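Local coordinates for heat shock protein-related protein (Deinococcus radiodurans, PDB 4FEI) that probably acts as a small heat shock protein, a chaperone of the stress response, represented here by its alpha-crystallin domain, at residues G38-V43 with E66-E71. Numbering follows the deposited sequence.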
ATOM      1  N   GLY A  38     -15.273 -15.898 -16.144  1.00 42.82           N
ATOM      2  CA  GLY A  38     -16.647 -15.364 -16.206  1.00 42.13           C
ATOM      3  C   GLY A  38     -16.906 -14.109 -15.348  1.00 37.33           C
ATOM      4  O   GLY A  38     -16.584 -12.996 -15.769  1.00 35.97           O
ATOM      5  N   GLY A  39     -17.505 -14.308 -14.160  1.00 36.40           N
ATOM      6  CA  GLY A  39     -17.942 -13.227 -13.284  1.00 33.39           C
ATOM      7  C   GLY A  39     -17.077 -13.035 -12.040  1.00 31.56           C
ATOM      8  O   GLY A  39     -17.533 -12.457 -11.048  1.00 32.05           O
ATOM      9  N   GLN A  40     -15.833 -13.519 -12.099  1.00 30.13           N
ATOM     10  CA  GLN A  40     -14.881 -13.410 -11.007  1.00 28.90           C
ATOM     11  C   GLN A  40     -13.540 -12.974 -11.563  1.00 25.37           C
ATOM     12  O   GLN A  40     -13.089 -13.450 -12.599  1.00 25.17           O
ATOM     13  CB  GLN A  40     -14.691 -14.744 -10.245  1.00 32.29           C
ATOM     14  CG  GLN A  40     -15.964 -15.404  -9.659  1.00 40.49           C
ATOM     15  CD  GLN A  40     -16.236 -15.058  -8.173  1.00 45.85           C
ATOM     16  OE1 GLN A  40     -17.402 -14.902  -7.761  1.00 51.97           O
ATOM     17  NE2 GLN A  40     -15.169 -14.961  -7.367  1.00 46.22           N
ATOM     18  N   LEU A  41     -12.899 -12.057 -10.856  1.00 23.53           N
ATOM     19  CA  LEU A  41     -11.537 -11.720 -11.140  1.00 22.08           C
ATOM     20  C   LEU A  41     -10.670 -12.325 -10.036  1.00 21.74           C
ATOM     21  O   LEU A  41     -10.953 -12.174  -8.806  1.00 22.19           O
ATOM     22  CB  LEU A  41     -11.387 -10.215 -11.158  1.00 22.83           C
ATOM     23  CG  LEU A  41     -10.262  -9.475 -11.864  1.00 23.00           C
ATOM     24  CD1 LEU A  41      -9.725  -8.464 -10.939  1.00 24.00           C
ATOM     25  CD2 LEU A  41      -9.154 -10.364 -12.388  1.00 23.23           C
ATOM     26  N   THR A  42      -9.628 -13.042 -10.466  1.00 21.24           N
ATOM     27  CA  THR A  42      -8.677 -13.602  -9.514  1.00 20.78           C
ATOM     28  C   THR A  42      -7.376 -12.859  -9.619  1.00 19.61           C
ATOM     29  O   THR A  42      -6.840 -12.721 -10.708  1.00 19.47           O
ATOM     30  CB  THR A  42      -8.499 -15.118  -9.639  1.00 22.10           C
ATOM     31  OG1 THR A  42      -9.795 -15.748  -9.564  1.00 24.39           O
ATOM     32  CG2 THR A  42      -7.576 -15.631  -8.512  1.00 21.44           C
ATOM     33  N   VAL A  43      -6.922 -12.325  -8.484  1.00 19.84           N
ATOM     34  CA  VAL A  43      -5.662 -11.587  -8.430  1.00 20.59           C
ATOM     35  C   VAL A  43      -4.734 -12.296  -7.441  1.00 20.46           C
ATOM     36  O   VAL A  43      -5.153 -12.632  -6.312  1.00 21.47           O
ATOM     37  CB  VAL A  43      -5.837 -10.093  -7.936  1.00 22.62           C
ATOM     38  CG1 VAL A  43      -4.560  -9.346  -8.174  1.00 25.66           C
ATOM     39  CG2 VAL A  43      -6.920  -9.400  -8.658  1.00 23.42           C
ATOM     40  N   GLU A  66     -10.178 -13.555  -4.762  1.00 17.92           N
ATOM     41  CA  GLU A  66     -11.202 -13.941  -5.728  1.00 17.89           C
ATOM     42  C   GLU A  66     -12.348 -12.917  -5.576  1.00 17.70           C
ATOM     43  O   GLU A  66     -13.028 -12.860  -4.524  1.00 18.42           O
ATOM     44  CB  GLU A  66     -11.677 -15.359  -5.457  1.00 19.03           C
ATOM     45  CG  GLU A  66     -12.057 -16.155  -6.659  1.00 20.29           C
ATOM     46  CD  GLU A  66     -12.145 -17.665  -6.372  1.00 24.70           C
ATOM     47  OE1 GLU A  66     -11.464 -18.459  -7.109  1.00 27.54           O
ATOM     48  OE2 GLU A  66     -12.899 -18.070  -5.433  1.00 24.53           O
ATOM     49  N   LEU A  67     -12.528 -12.076  -6.610  1.00 17.03           N
ATOM     50  CA  LEU A  67     -13.354 -10.870  -6.488  1.00 16.45           C
ATOM     51  C   LEU A  67     -14.414 -10.869  -7.577  1.00 17.05           C
ATOM     52  O   LEU A  67     -14.082 -10.980  -8.766  1.00 17.32           O
ATOM     53  CB  LEU A  67     -12.507  -9.576  -6.585  1.00 15.71           C
ATOM     54  CG  LEU A  67     -11.257  -9.392  -5.723  1.00 16.13           C
ATOM     55  CD1 LEU A  67     -10.384  -8.339  -6.356  1.00 16.45           C
ATOM     56  CD2 LEU A  67     -11.546  -9.032  -4.251  1.00 16.89           C
ATOM     57  N   ALA A  68     -15.681 -10.769  -7.166  1.00 17.53           N
ATOM     58  CA  ALA A  68     -16.814 -10.856  -8.111  1.00 18.22           C
ATOM     59  C   ALA A  68     -17.018  -9.499  -8.715  1.00 18.26           C
ATOM     60  O   ALA A  68     -16.957  -8.490  -7.981  1.00 19.50           O
ATOM     61  CB  ALA A  68     -18.089 -11.279  -7.372  1.00 19.29           C
ATOM     62  N   PHE A  69     -17.239  -9.444 -10.030  1.00 18.58           N
ATOM     63  CA  PHE A  69     -17.567  -8.159 -10.694  1.00 18.63           C
ATOM     64  C   PHE A  69     -18.904  -7.608 -10.178  1.00 19.18           C
ATOM     65  O   PHE A  69     -19.897  -8.314 -10.186  1.00 20.05           O
ATOM     66  CB  PHE A  69     -17.657  -8.308 -12.208  1.00 18.50           C
ATOM     67  CG  PHE A  69     -16.369  -8.702 -12.865  1.00 18.43           C
ATOM     68  CD1 PHE A  69     -16.214  -9.977 -13.445  1.00 18.47           C
ATOM     69  CD2 PHE A  69     -15.319  -7.801 -12.936  1.00 18.81           C
ATOM     70  CE1 PHE A  69     -15.014 -10.343 -14.051  1.00 19.29           C
ATOM     71  CE2 PHE A  69     -14.101  -8.150 -13.556  1.00 19.87           C
ATOM     72  CZ  PHE A  69     -13.953  -9.424 -14.119  1.00 19.25           C
ATOM     73  N   PRO A  70     -18.922  -6.346  -9.734  1.00 19.54           N
ATOM     74  CA  PRO A  70     -20.173  -5.707  -9.248  1.00 20.97           C
ATOM     75  C   PRO A  70     -21.129  -5.476 -10.398  1.00 22.41           C
ATOM     76  O   PRO A  70     -22.328  -5.298 -10.174  1.00 23.77           O
ATOM     77  CB  PRO A  70     -19.698  -4.324  -8.706  1.00 20.53           C
ATOM     78  CG  PRO A  70     -18.196  -4.463  -8.548  1.00 19.23           C
ATOM     79  CD  PRO A  70     -17.751  -5.454  -9.601  1.00 18.71           C
ATOM     80  N   GLU A  71     -20.571  -5.460 -11.614  1.00 23.02           N
ATOM     81  CA  GLU A  71     -21.302  -5.190 -12.854  1.00 24.54           C
ATOM     82  C   GLU A  71     -20.748  -6.140 -13.914  1.00 24.70           C
ATOM     83  O   GLU A  71     -19.539  -6.327 -13.976  1.00 23.91           O
ATOM     84  CB  GLU A  71     -21.004  -3.757 -13.276  1.00 25.19           C
ATOM     85  CG  GLU A  71     -22.184  -2.969 -13.722  1.00 29.02           C
ATOM     86  CD  GLU A  71     -23.002  -2.474 -12.540  1.00 33.09           C
ATOM     87  OE1 GLU A  71     -23.874  -3.267 -12.057  1.00 34.89           O
ATOM     88  OE2 GLU A  71     -22.785  -1.286 -12.122  1.00 34.21           O
TER
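Phe69 CG stands anti to the carbonyl carbon, chi1 -64°, and chi2 of 111° turns the ring so that it meets Gly38, Gly39 and Leu41. Gln40 bends at chi2, -95°, and its amide reaches over the neighbouring strand. The Phe69 ring has Gly39 CA in its plane at one edge. Gly38 O is also near that plane, 3.5 Å from Phe69 CE1. Leu41 CB approaches Phe69 CZ obliquely at 4.0 Å. An alanine in place of Phe69 would probably leave the Gly38-Gly39 backbone and Leu41 CB without their aromatic neighbour, and Phe91 without its edge-to-face partner. The backbones pair antiparallel. Leu41 N gives a nearly straight bond to Leu67 O, 2.6 Å, and Leu67 N returns one to Leu41 O at 2.7 Å. Past the strand end, Phe69 N bonds Gly39 O at 3.2 Å, from well above the carbonyl plane. Leu41 and Leu67 lie on the buried face, where Leu67 also touches Leu20 of strand 17-23. Gln40, Thr42, Glu66 and Ala68 are on the other face. There Gln40 NE2 lies 3.4 Å from Glu66 CG, its amide plane almost perpendicular to the carboxylate. Gln40 OE1 rests against Ala68 CB. Thr42 and Glu66 run side by side, with Thr42 OG1 3.7 Å from Glu66 CG. Ala68 O takes a hydrogen bond from Arg55 of the second subunit. This pairing joins strands 40-47 and 62-68 in one sheet of the immunoglobulin-like beta-sandwich characteristic of the alpha-crystallin domain.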